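Local coordinates for protein protease (PDB 5EUF) that probably acts as a zinc-dependent M16-family protease that cleaves the cytoplasmic domain of human junctional adhesion molecule A, compromising the gastric epithelial barrier, at residues B[76-81]-B[102-107]; B[97-102]-B[202-207]; B[141-146]-B[312-317]; B[286-291]-B[327-332]. All blocks are in the same frame, centred on the assembly; numbering follows the deposited sequence.

Contact 1. Residues B[76-81]-B[102-107]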
loop_
_atom_site.group_PDB
_atom_site.type_symbol
_atom_site.label_atom_id
_atom_site.label_comp_id
_atom_site.label_asym_id
_atom_site.label_seq_id
_atom_site.Cartn_x
_atom_site.Cartn_y
_atom_site.Cartn_z
ATOM N N LYS B 76 -12.958 38.285 1.499
ATOM C CA LYS B 76 -13.481 38.826 2.747
ATOM C C LYS B 76 -13.871 40.296 2.598
ATOM O O LYS B 76 -14.765 40.780 3.291
ATOM C CB LYS B 76 -12.455 38.664 3.872
ATOM N N ARG B 77 -13.203 40.995 1.686
ATOM C CA ARG B 77 -13.467 42.412 1.466
ATOM C C ARG B 77 -14.881 42.657 0.942
ATOM O O ARG B 77 -15.523 43.633 1.332
ATOM C CB ARG B 77 -12.440 43.009 0.502
ATOM N N PHE B 78 -15.377 41.785 0.064
ATOM C CA PHE B 78 -16.761 41.931 -0.380
ATOM C C PHE B 78 -17.691 41.019 0.418
ATOM O O PHE B 78 -18.750 40.612 -0.064
ATOM C CB PHE B 78 -16.910 41.689 -1.895
ATOM C CG PHE B 78 -16.381 40.362 -2.391
ATOM C CD1 PHE B 78 -15.209 40.305 -3.127
ATOM C CD2 PHE B 78 -17.086 39.186 -2.180
ATOM C CE1 PHE B 78 -14.731 39.098 -3.612
ATOM C CE2 PHE B 78 -16.612 37.977 -2.658
ATOM C CZ PHE B 78 -15.434 37.934 -3.376
ATOM N N GLY B 79 -17.289 40.723 1.651
ATOM C CA GLY B 79 -18.130 39.995 2.585
ATOM C C GLY B 79 -18.455 38.582 2.149
ATOM O O GLY B 79 -19.514 38.048 2.477
ATOM N N GLY B 80 -17.537 37.974 1.408
ATOM C CA GLY B 80 -17.733 36.620 0.933
ATOM C C GLY B 80 -17.195 35.577 1.891
ATOM O O GLY B 80 -16.570 35.902 2.903
ATOM N N VAL B 81 -17.453 34.313 1.573
ATOM C CA VAL B 81 -16.919 33.195 2.341
ATOM C C VAL B 81 -16.322 32.168 1.394
ATOM O O VAL B 81 -16.996 31.705 0.475
ATOM C CB VAL B 81 -18.002 32.519 3.203
ATOM C CG1 VAL B 81 -17.419 31.332 3.953
ATOM C CG2 VAL B 81 -18.614 33.515 4.168
ATOM N N LEU B 102 -20.013 37.838 -8.508
ATOM C CA LEU B 102 -19.811 36.686 -9.379
ATOM C C LEU B 102 -18.609 36.889 -10.290
ATOM O O LEU B 102 -17.803 35.979 -10.482
ATOM C CB LEU B 102 -21.059 36.422 -10.221
ATOM C CG LEU B 102 -20.877 35.341 -11.289
ATOM C CD1 LEU B 102 -20.637 33.985 -10.645
ATOM C CD2 LEU B 102 -22.071 35.297 -12.225
ATOM N N ASP B 103 -18.495 38.091 -10.847
ATOM C CA ASP B 103 -17.428 38.402 -11.791
ATOM C C ASP B 103 -16.053 38.348 -11.133
ATOM O O ASP B 103 -15.126 37.742 -11.669
ATOM C CB ASP B 103 -17.653 39.778 -12.415
ATOM C CG ASP B 103 -16.721 40.045 -13.578
ATOM O OD1 ASP B 103 -17.034 39.597 -14.700
ATOM O OD2 ASP B 103 -15.677 40.701 -13.375
ATOM N N LYS B 104 -15.925 38.980 -9.971
ATOM C CA LYS B 104 -14.653 38.994 -9.260
ATOM C C LYS B 104 -14.285 37.599 -8.764
ATOM O O LYS B 104 -13.110 37.233 -8.739
ATOM C CB LYS B 104 -14.704 39.971 -8.086
ATOM C CG LYS B 104 -13.359 40.206 -7.419
ATOM C CD LYS B 104 -12.365 40.822 -8.390
ATOM C CE LYS B 104 -11.028 41.097 -7.715
ATOM N NZ LYS B 104 -10.020 41.653 -8.665
ATOM N N SER B 105 -15.294 36.823 -8.374
ATOM C CA SER B 105 -15.072 35.464 -7.887
ATOM C C SER B 105 -14.526 34.565 -8.991
ATOM O O SER B 105 -13.617 33.767 -8.763
ATOM C CB SER B 105 -16.366 34.876 -7.323
ATOM O OG SER B 105 -16.800 35.611 -6.194
ATOM N N LEU B 106 -15.086 34.702 -10.188
ATOM C CA LEU B 106 -14.616 33.950 -11.344
ATOM C C LEU B 106 -13.195 34.360 -11.721
ATOM O O LEU B 106 -12.394 33.527 -12.145
ATOM C CB LEU B 106 -15.559 34.150 -12.530
ATOM C CG LEU B 106 -16.900 33.426 -12.404
ATOM C CD1 LEU B 106 -17.750 33.623 -13.644
ATOM C CD2 LEU B 106 -16.664 31.949 -12.141
ATOM N N GLU B 107 -12.892 35.644 -11.562
ATOM C CA GLU B 107 -11.557 36.162 -11.835
ATOM C C GLU B 107 -10.531 35.532 -10.902
ATOM O O GLU B 107 -9.471 35.083 -11.339
ATOM C CB GLU B 107 -11.533 37.685 -11.692
ATOM C CG GLU B 107 -10.151 38.307 -11.831
ATOM C CD GLU B 107 -10.178 39.823 -11.726
ATOM O OE1 GLU B 107 -11.265 40.392 -11.491
ATOM O OE2 GLU B 107 -9.106 40.445 -11.879
#
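With CG of F78 lodged between its own backbone N and carbonyl carbon (chi1 55°), the ring leaves the end of helix 70-77 and reaches the first turns of helix 102-113, where it meets K104 and S105. F78 CE1 approaches K104 CG at 4.2 Å, and F78 CZ lies 3.9 Å from S105 OG; both partners come to the ring obliquely. K104 contributes the base of its chain alone. A bend at chi2 (62°) carries the rest away from the ring, and K104 NZ forms a weak salt bridge of 3.3 Å with E107 OE1, one helical turn further on. S105 OG, set beside its own backbone N, is hydrogen-bonded to the carbonyl oxygen of N101 and meets F78 by packing. F78 is the first residue to leave helical geometry, and a Schellman motif closes helix 70-77 just behind it: G79, with positive phi, is the C-prime residue, and its N donates to K76 O at 3.0 Å. The chain then enters the antiparallel strands 81-86 and 91-98, which separate the two helices in sequence. T97 of strand 91-98 touches both F78 and S105, and N101, in the turn before helix 102-113, also lies against the phenyl ring.

Contact 2. Residues B[97-102]-B[202-207]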
loop_
_atom_site.group_PDB
_atom_site.type_symbol
_atom_site.label_atom_id
_atom_site.label_comp_id
_atom_site.label_asym_id
_atom_site.label_seq_id
_atom_site.Cartn_x
_atom_site.Cartn_y
_atom_site.Cartn_z
ATOM N N THR B 97 -21.135 34.187 -1.849
ATOM C CA THR B 97 -21.330 35.626 -1.983
ATOM C C THR B 97 -22.631 35.959 -2.712
ATOM O O THR B 97 -23.551 35.141 -2.763
ATOM C CB THR B 97 -20.142 36.281 -2.721
ATOM O OG1 THR B 97 -20.404 37.677 -2.913
ATOM C CG2 THR B 97 -19.911 35.614 -4.069
ATOM N N SER B 98 -22.707 37.168 -3.259
ATOM C CA SER B 98 -23.867 37.582 -4.038
ATOM C C SER B 98 -23.523 37.615 -5.523
ATOM O O SER B 98 -22.369 37.410 -5.900
ATOM C CB SER B 98 -24.370 38.950 -3.577
ATOM O OG SER B 98 -23.362 39.933 -3.718
ATOM N N GLU B 99 -24.521 37.872 -6.363
ATOM C CA GLU B 99 -24.315 37.859 -7.810
ATOM C C GLU B 99 -23.477 39.054 -8.253
ATOM O O GLU B 99 -22.888 39.044 -9.335
ATOM C CB GLU B 99 -25.656 37.843 -8.552
ATOM C CG GLU B 99 -26.361 39.193 -8.633
ATOM C CD GLU B 99 -26.005 39.966 -9.891
ATOM O OE1 GLU B 99 -25.419 39.360 -10.815
ATOM O OE2 GLU B 99 -26.307 41.177 -9.952
ATOM N N ALA B 100 -23.426 40.081 -7.411
ATOM C CA ALA B 100 -22.632 41.265 -7.703
ATOM C C ALA B 100 -21.142 40.936 -7.678
ATOM O O ALA B 100 -20.337 41.611 -8.317
ATOM C CB ALA B 100 -22.949 42.376 -6.715
ATOM N N ASN B 101 -20.783 39.890 -6.939
ATOM C CA ASN B 101 -19.390 39.476 -6.830
ATOM C C ASN B 101 -19.094 38.209 -7.624
ATOM O O ASN B 101 -18.052 37.582 -7.439
ATOM C CB ASN B 101 -19.011 39.274 -5.364
ATOM C CG ASN B 101 -19.066 40.561 -4.569
ATOM O OD1 ASN B 101 -19.722 40.636 -3.530
ATOM N ND2 ASN B 101 -18.381 41.587 -5.058
ATOM N N LEU B 102 -20.013 37.838 -8.508
ATOM C CA LEU B 102 -19.811 36.686 -9.379
ATOM C C LEU B 102 -18.609 36.889 -10.290
ATOM O O LEU B 102 -17.803 35.979 -10.482
ATOM C CB LEU B 102 -21.059 36.422 -10.221
ATOM C CG LEU B 102 -20.877 35.341 -11.289
ATOM C CD1 LEU B 102 -20.637 33.985 -10.645
ATOM C CD2 LEU B 102 -22.071 35.297 -12.225
ATOM N N SER B 202 -28.080 32.299 -16.255
ATOM C CA SER B 202 -27.174 31.309 -16.830
ATOM C C SER B 202 -26.297 31.887 -17.938
ATOM O O SER B 202 -25.103 31.594 -18.005
ATOM C CB SER B 202 -27.966 30.119 -17.372
ATOM O OG SER B 202 -28.581 29.397 -16.322
ATOM N N GLN B 203 -26.891 32.702 -18.805
ATOM C CA GLN B 203 -26.150 33.299 -19.911
ATOM C C GLN B 203 -25.129 34.311 -19.400
ATOM O O GLN B 203 -24.134 34.587 -20.070
ATOM C CB GLN B 203 -27.101 33.963 -20.909
ATOM C CG GLN B 203 -27.987 32.985 -21.671
ATOM C CD GLN B 203 -27.202 32.086 -22.610
ATOM O OE1 GLN B 203 -26.081 32.406 -23.008
ATOM N NE2 GLN B 203 -27.791 30.950 -22.969
ATOM N N LYS B 204 -25.378 34.858 -18.215
ATOM C CA LYS B 204 -24.410 35.742 -17.575
ATOM C C LYS B 204 -23.280 34.917 -16.971
ATOM O O LYS B 204 -22.114 35.305 -17.040
ATOM C CB LYS B 204 -25.074 36.603 -16.499
ATOM C CG LYS B 204 -24.107 37.548 -15.795
ATOM C CD LYS B 204 -24.804 38.384 -14.732
ATOM C CE LYS B 204 -23.813 39.265 -13.982
ATOM N NZ LYS B 204 -23.084 40.189 -14.896
ATOM N N VAL B 205 -23.635 33.780 -16.380
ATOM C CA VAL B 205 -22.652 32.851 -15.834
ATOM C C VAL B 205 -21.714 32.366 -16.933
ATOM O O VAL B 205 -20.492 32.371 -16.770
ATOM C CB VAL B 205 -23.322 31.628 -15.163
ATOM C CG1 VAL B 205 -22.290 30.556 -14.846
ATOM C CG2 VAL B 205 -24.059 32.043 -13.903
ATOM N N PHE B 206 -22.295 31.963 -18.058
ATOM C CA PHE B 206 -21.520 31.421 -19.167
ATOM C C PHE B 206 -20.554 32.443 -19.756
ATOM O O PHE B 206 -19.365 32.160 -19.894
ATOM C CB PHE B 206 -22.454 30.890 -20.256
ATOM C CG PHE B 206 -23.184 29.638 -19.867
ATOM C CD1 PHE B 206 -22.628 28.752 -18.959
ATOM C CD2 PHE B 206 -24.427 29.348 -20.402
ATOM C CE1 PHE B 206 -23.296 27.600 -18.594
ATOM C CE2 PHE B 206 -25.100 28.195 -20.041
ATOM C CZ PHE B 206 -24.533 27.321 -19.135
ATOM N N GLU B 207 -21.056 33.629 -20.088
ATOM C CA GLU B 207 -20.223 34.651 -20.716
ATOM C C GLU B 207 -19.137 35.157 -19.767
ATOM O O GLU B 207 -18.064 35.569 -20.209
ATOM C CB GLU B 207 -21.075 35.826 -21.215
ATOM C CG GLU B 207 -21.642 36.723 -20.125
ATOM C CD GLU B 207 -22.251 38.001 -20.677
ATOM O OE1 GLU B 207 -22.277 38.165 -21.916
ATOM O OE2 GLU B 207 -22.700 38.842 -19.870
#
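E99 and K204 meet crosswise, their side chains running at about a right angle, and L102 and V205 repeat that orientation in the buried part of the same interface. In the outer pair the glutamate chain is bent at chi2, which directs its carboxylate to the lysine methylenes: E99 OE1 lies 3.6 Å from K204 CE and 4.1 Å from K204 CD. K204 is extended through its first three torsions and turns at chi4 (59°). This leaves K204 NZ 4.8 Å from E99 OE1, too far for a salt bridge, although the opposite charges may still attract weakly across that distance. Deeper in, L102 CD2 and V205 CG2 are 4.2 Å apart, a loose apolar touch between branched side chains. The V205 branch concerned is the one anti to the carbonyl carbon, standing beside the backbone N, while L102 holds CG anti to its N, with CB directed at helix 202-213. V200, in the loop ahead of helix 202-213, packs on both L102 and V205. At the start of that helix, the N of K204 is bound by the side-chain oxygen of N201. L102 also rests on I31 and V33, and V205 on S21, so that helices 102-113 and 202-213 both lean on the mixed six-stranded sheet, helices packed on a mixed sheet as in the alpha+beta domains of M16 peptidases.

Contact 3. Residues B[141-146]-B[312-317]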
loop_
_atom_site.group_PDB
_atom_site.type_symbol
_atom_site.label_atom_id
_atom_site.label_comp_id
_atom_site.label_asym_id
_atom_site.label_seq_id
_atom_site.Cartn_x
_atom_site.Cartn_y
_atom_site.Cartn_z
ATOM N N SER B 141 -4.839 11.569 17.268
ATOM C CA SER B 141 -6.287 11.746 17.328
ATOM C C SER B 141 -6.997 10.399 17.272
ATOM O O SER B 141 -6.719 9.591 16.387
ATOM C CB SER B 141 -6.778 12.633 16.185
ATOM O OG SER B 141 -8.192 12.583 16.087
ATOM N N PRO B 142 -7.919 10.157 18.216
ATOM C CA PRO B 142 -8.646 8.884 18.272
ATOM C C PRO B 142 -9.383 8.574 16.969
ATOM O O PRO B 142 -9.038 7.612 16.283
ATOM C CB PRO B 142 -9.635 9.094 19.425
ATOM C CG PRO B 142 -9.011 10.155 20.269
ATOM C CD PRO B 142 -8.317 11.068 19.303
ATOM N N ILE B 143 -10.374 9.391 16.629
ATOM C CA ILE B 143 -11.173 9.160 15.434
ATOM C C ILE B 143 -10.324 9.257 14.163
ATOM O O ILE B 143 -10.597 8.571 13.178
ATOM C CB ILE B 143 -12.364 10.154 15.350
ATOM C CG1 ILE B 143 -13.324 9.754 14.230
ATOM C CG2 ILE B 143 -11.880 11.592 15.176
ATOM C CD1 ILE B 143 -13.989 8.419 14.452
ATOM N N GLY B 144 -9.284 10.088 14.197
ATOM C CA GLY B 144 -8.421 10.281 13.046
ATOM C C GLY B 144 -7.552 9.071 12.756
ATOM O O GLY B 144 -7.479 8.610 11.616
HETATM N N MSE B 145 -6.890 8.559 13.791
HETATM C CA MSE B 145 -6.054 7.368 13.663
HETATM C C MSE B 145 -6.889 6.160 13.262
HETATM O O MSE B 145 -6.475 5.360 12.424
HETATM C CB MSE B 145 -5.319 7.078 14.972
HETATM C CG MSE B 145 -4.312 5.943 14.887
HETATM SE SE MSE B 145 -2.791 6.379 13.750
HETATM C CE MSE B 145 -1.680 4.812 14.104
ATOM N N LEU B 146 -8.063 6.037 13.875
ATOM C CA LEU B 146 -8.987 4.948 13.577
ATOM C C LEU B 146 -9.430 4.993 12.119
ATOM O O LEU B 146 -9.516 3.963 11.451
ATOM C CB LEU B 146 -10.207 5.017 14.498
ATOM C CG LEU B 146 -11.290 3.960 14.290
ATOM C CD1 LEU B 146 -10.741 2.577 14.581
ATOM C CD2 LEU B 146 -12.500 4.253 15.163
ATOM N N LEU B 312 -19.564 2.206 6.532
ATOM C CA LEU B 312 -18.725 2.299 7.721
ATOM C C LEU B 312 -19.498 2.477 9.030
ATOM O O LEU B 312 -20.312 3.388 9.160
ATOM C CB LEU B 312 -17.738 3.453 7.549
ATOM C CG LEU B 312 -16.619 3.571 8.579
ATOM C CD1 LEU B 312 -15.810 2.287 8.630
ATOM C CD2 LEU B 312 -15.729 4.753 8.245
ATOM N N PHE B 313 -19.228 1.598 9.994
ATOM C CA PHE B 313 -19.757 1.732 11.353
ATOM C C PHE B 313 -18.658 2.170 12.317
ATOM O O PHE B 313 -17.612 1.525 12.403
ATOM C CB PHE B 313 -20.358 0.414 11.845
ATOM C CG PHE B 313 -21.578 -0.024 11.091
ATOM C CD1 PHE B 313 -22.841 0.354 11.516
ATOM C CD2 PHE B 313 -21.463 -0.828 9.969
ATOM C CE1 PHE B 313 -23.968 -0.052 10.828
ATOM C CE2 PHE B 313 -22.586 -1.239 9.278
ATOM C CZ PHE B 313 -23.838 -0.850 9.707
ATOM N N ILE B 314 -18.893 3.256 13.044
ATOM C CA ILE B 314 -17.917 3.739 14.020
ATOM C C ILE B 314 -18.560 3.965 15.387
ATOM O O ILE B 314 -19.605 4.607 15.492
ATOM C CB ILE B 314 -17.250 5.046 13.552
ATOM C CG1 ILE B 314 -16.549 4.836 12.208
ATOM C CG2 ILE B 314 -16.262 5.541 14.596
ATOM C CD1 ILE B 314 -15.817 6.055 11.703
ATOM N N ALA B 315 -17.934 3.434 16.432
ATOM C CA ALA B 315 -18.467 3.566 17.783
ATOM C C ALA B 315 -17.362 3.748 18.822
ATOM O O ALA B 315 -16.351 3.046 18.804
ATOM C CB ALA B 315 -19.319 2.360 18.129
ATOM N N GLY B 316 -17.564 4.704 19.723
ATOM C CA GLY B 316 -16.629 4.956 20.805
ATOM C C GLY B 316 -17.274 4.682 22.148
ATOM O O GLY B 316 -18.228 5.356 22.541
ATOM N N GLY B 317 -16.745 3.692 22.858
ATOM C CA GLY B 317 -17.375 3.214 24.073
ATOM C C GLY B 317 -17.241 4.119 25.281
ATOM O O GLY B 317 -16.362 4.981 25.339
#
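The first turn of helix 142-154 approaches the end of strand 309-317 with CA of I143 8.7 Å from CA of G316, and I143 and L146 bridge this separation to I314. The two helix residues are three positions apart, and both touch CG2 of I314. I143 CD1 is 3.7 Å from I314 CG2 and also comes within 4.1 Å of I314 CD1; these two side chains cross at about a right angle. L146 CD2 approaches I314 CG2 at 4.0 Å, its chain sliding past that of I314 in the opposite direction. I314 owes this double contact to its first torsion (chi1 -59°), which places CG2 anti to the backbone N and offers it to the helix. The helix start is capped by S141, whose OG accepts a weak hydrogen bond of 3.3 Å from G144 N. Beyond the pair of segments, L146 continues onto W251, A253 and V415 of the five-stranded sheet, and I314 packs on F299 of the adjacent strand. A315 points away from helix 142-154 and touches L326 of helix 323-338. On the helix, selenomethionine M145 packs on D235 of the second subunit. No hydrogen bond or salt bridge crosses the contact: the helix, from the first half of the chain, meets a strand of the second half through methyl groups alone, so shape and the burial of apolar surface, rather than directional bonds, govern how they fit.

Contact 4. Residues B[286-291]-B[327-332]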
loop_
_atom_site.group_PDB
_atom_site.type_symbol
_atom_site.label_atom_id
_atom_site.label_comp_id
_atom_site.label_asym_id
_atom_site.label_seq_id
_atom_site.Cartn_x
_atom_site.Cartn_y
_atom_site.Cartn_z
ATOM N N SER B 286 -30.288 4.776 19.813
ATOM C CA SER B 286 -31.265 4.414 20.834
ATOM C C SER B 286 -31.101 2.986 21.350
ATOM O O SER B 286 -31.997 2.455 22.009
ATOM C CB SER B 286 -32.684 4.613 20.293
ATOM O OG SER B 286 -32.844 3.992 19.031
ATOM N N GLU B 287 -29.959 2.367 21.065
ATOM C CA GLU B 287 -29.682 1.028 21.577
ATOM C C GLU B 287 -28.305 0.952 22.241
ATOM O O GLU B 287 -28.174 0.456 23.358
ATOM C CB GLU B 287 -29.785 -0.008 20.457
ATOM C CG GLU B 287 -29.864 -1.446 20.942
ATOM C CD GLU B 287 -31.213 -1.782 21.550
ATOM O OE1 GLU B 287 -32.178 -1.025 21.315
ATOM O OE2 GLU B 287 -31.306 -2.804 22.262
ATOM N N LEU B 288 -27.283 1.445 21.550
ATOM C CA LEU B 288 -25.936 1.476 22.110
ATOM C C LEU B 288 -25.756 2.639 23.075
ATOM O O LEU B 288 -25.350 2.451 24.222
ATOM C CB LEU B 288 -24.889 1.568 20.999
ATOM C CG LEU B 288 -24.610 0.291 20.211
ATOM C CD1 LEU B 288 -23.527 0.535 19.173
ATOM C CD2 LEU B 288 -24.206 -0.820 21.158
ATOM N N VAL B 289 -26.060 3.842 22.601
ATOM C CA VAL B 289 -25.834 5.052 23.381
ATOM C C VAL B 289 -26.902 5.251 24.457
ATOM O O VAL B 289 -26.601 5.698 25.564
ATOM C CB VAL B 289 -25.789 6.299 22.471
ATOM C CG1 VAL B 289 -25.334 7.520 23.254
ATOM C CG2 VAL B 289 -24.867 6.055 21.285
ATOM N N ASP B 290 -28.147 4.907 24.137
ATOM C CA ASP B 290 -29.261 5.173 25.043
ATOM C C ASP B 290 -29.647 3.970 25.902
ATOM O O ASP B 290 -29.410 3.961 27.111
ATOM C CB ASP B 290 -30.482 5.644 24.251
ATOM C CG ASP B 290 -30.223 6.926 23.486
ATOM O OD1 ASP B 290 -29.228 7.613 23.798
ATOM O OD2 ASP B 290 -31.017 7.249 22.579
ATOM N N LYS B 291 -30.246 2.964 25.272
ATOM C CA LYS B 291 -30.808 1.820 25.988
ATOM C C LYS B 291 -29.772 1.038 26.798
ATOM O O LYS B 291 -30.090 0.494 27.855
ATOM C CB LYS B 291 -31.508 0.876 25.007
ATOM N N GLN B 327 -18.507 -4.327 19.117
ATOM C CA GLN B 327 -18.624 -5.111 17.896
ATOM C C GLN B 327 -19.706 -6.175 18.032
ATOM O O GLN B 327 -20.480 -6.409 17.104
ATOM C CB GLN B 327 -17.294 -5.772 17.540
ATOM C CG GLN B 327 -17.328 -6.489 16.201
ATOM C CD GLN B 327 -16.292 -7.582 16.092
ATOM O OE1 GLN B 327 -15.635 -7.932 17.073
ATOM N NE2 GLN B 327 -16.140 -8.134 14.893
ATOM N N LYS B 328 -19.753 -6.816 19.196
ATOM C CA LYS B 328 -20.736 -7.860 19.455
ATOM C C LYS B 328 -22.160 -7.332 19.313
ATOM O O LYS B 328 -23.066 -8.068 18.925
ATOM C CB LYS B 328 -20.533 -8.449 20.854
ATOM N N GLU B 329 -22.345 -6.049 19.616
ATOM C CA GLU B 329 -23.670 -5.439 19.598
ATOM C C GLU B 329 -24.091 -4.977 18.206
ATOM O O GLU B 329 -25.213 -5.246 17.777
ATOM C CB GLU B 329 -23.724 -4.258 20.569
ATOM C CG GLU B 329 -23.543 -4.639 22.031
ATOM C CD GLU B 329 -24.641 -5.554 22.545
ATOM O OE1 GLU B 329 -25.793 -5.433 22.074
ATOM O OE2 GLU B 329 -24.352 -6.395 23.422
ATOM N N ILE B 330 -23.204 -4.278 17.506
ATOM C CA ILE B 330 -23.523 -3.797 16.164
ATOM C C ILE B 330 -23.769 -4.966 15.215
ATOM O O ILE B 330 -24.611 -4.881 14.326
ATOM C CB ILE B 330 -22.411 -2.888 15.588
ATOM C CG1 ILE B 330 -21.045 -3.563 15.694
ATOM C CG2 ILE B 330 -22.380 -1.554 16.308
ATOM C CD1 ILE B 330 -19.892 -2.649 15.346
ATOM N N VAL B 331 -23.043 -6.062 15.416
ATOM C CA VAL B 331 -23.245 -7.260 14.614
ATOM C C VAL B 331 -24.618 -7.857 14.916
ATOM O O VAL B 331 -25.339 -8.274 14.008
ATOM C CB VAL B 331 -22.140 -8.309 14.872
ATOM C CG1 VAL B 331 -22.509 -9.646 14.252
ATOM C CG2 VAL B 331 -20.807 -7.819 14.325
ATOM N N ALA B 332 -24.977 -7.872 16.198
ATOM C CA ALA B 332 -26.277 -8.364 16.641
ATOM C C ALA B 332 -27.422 -7.562 16.023
ATOM O O ALA B 332 -28.495 -8.102 15.746
ATOM C CB ALA B 332 -26.364 -8.327 18.160
#
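L288 carries the apolar part of the contact alone on its side, spreading its two methyl groups over neighbouring residues of helix 323-338. CD1 of L288 meets I330 CG2 at 3.7 Å, and CD2 of L288 sits 3.5 Å from E329 CB and 4.0 Å from E329 CG. Both approaches are oblique. CG of L288 stands anti to its carbonyl carbon (chi1 -76°), and the remainder of the chain is extended, which brings the fork of methyls to the other helix. I330 answers with the methyl branch that lies beside its backbone N, whereas E329 offers its aliphatic base.

The charged end of E329 belongs to a different kind of interaction. Bent at chi2, the glutamate turns its carboxylate from the leucine contact, and OE1 forms a salt bridge with K292, which follows the segment 286-291 directly. E287 also packs on K292, and its OE2 lies 6.1 Å from E329 OE1; the nearby lysine may ease any repulsion between them.

No hydrogen bond joins the two segments; L288, in the wider pi-type turn at 286-289, is backbone-bonded to L294.

Helix 284-289 thus lies against helix 323-338, with L284 adding to the packing on I330, and the longer helix rests in turn on the five-stranded sheet, where I330 and V331 touch L254 of strand 251-258 and Q327 reaches strand 412-418.

How the contacts relate
Contacts 1 and 2 form one continuous cluster, with centres 11 Å apart: they share L102 and touch through F78 and S105 against T97 and N101. Contacts 3 and 4 lie on the other side of the chain's centre. Their centres are 15 Å apart, and strand 309-317 of contact 3 leads on to helix 323-338 of contact 4. The centres of contacts 2 and 4 are about 50 Å apart. Along the sequence, contacts 2 and 3 both tie segments before residue 147 to segments after residue 201. None of the four forms the zinc site, where H53 and E133 bind the metal; contact 3 has the I143 side chain about 14 Å from a zinc ion.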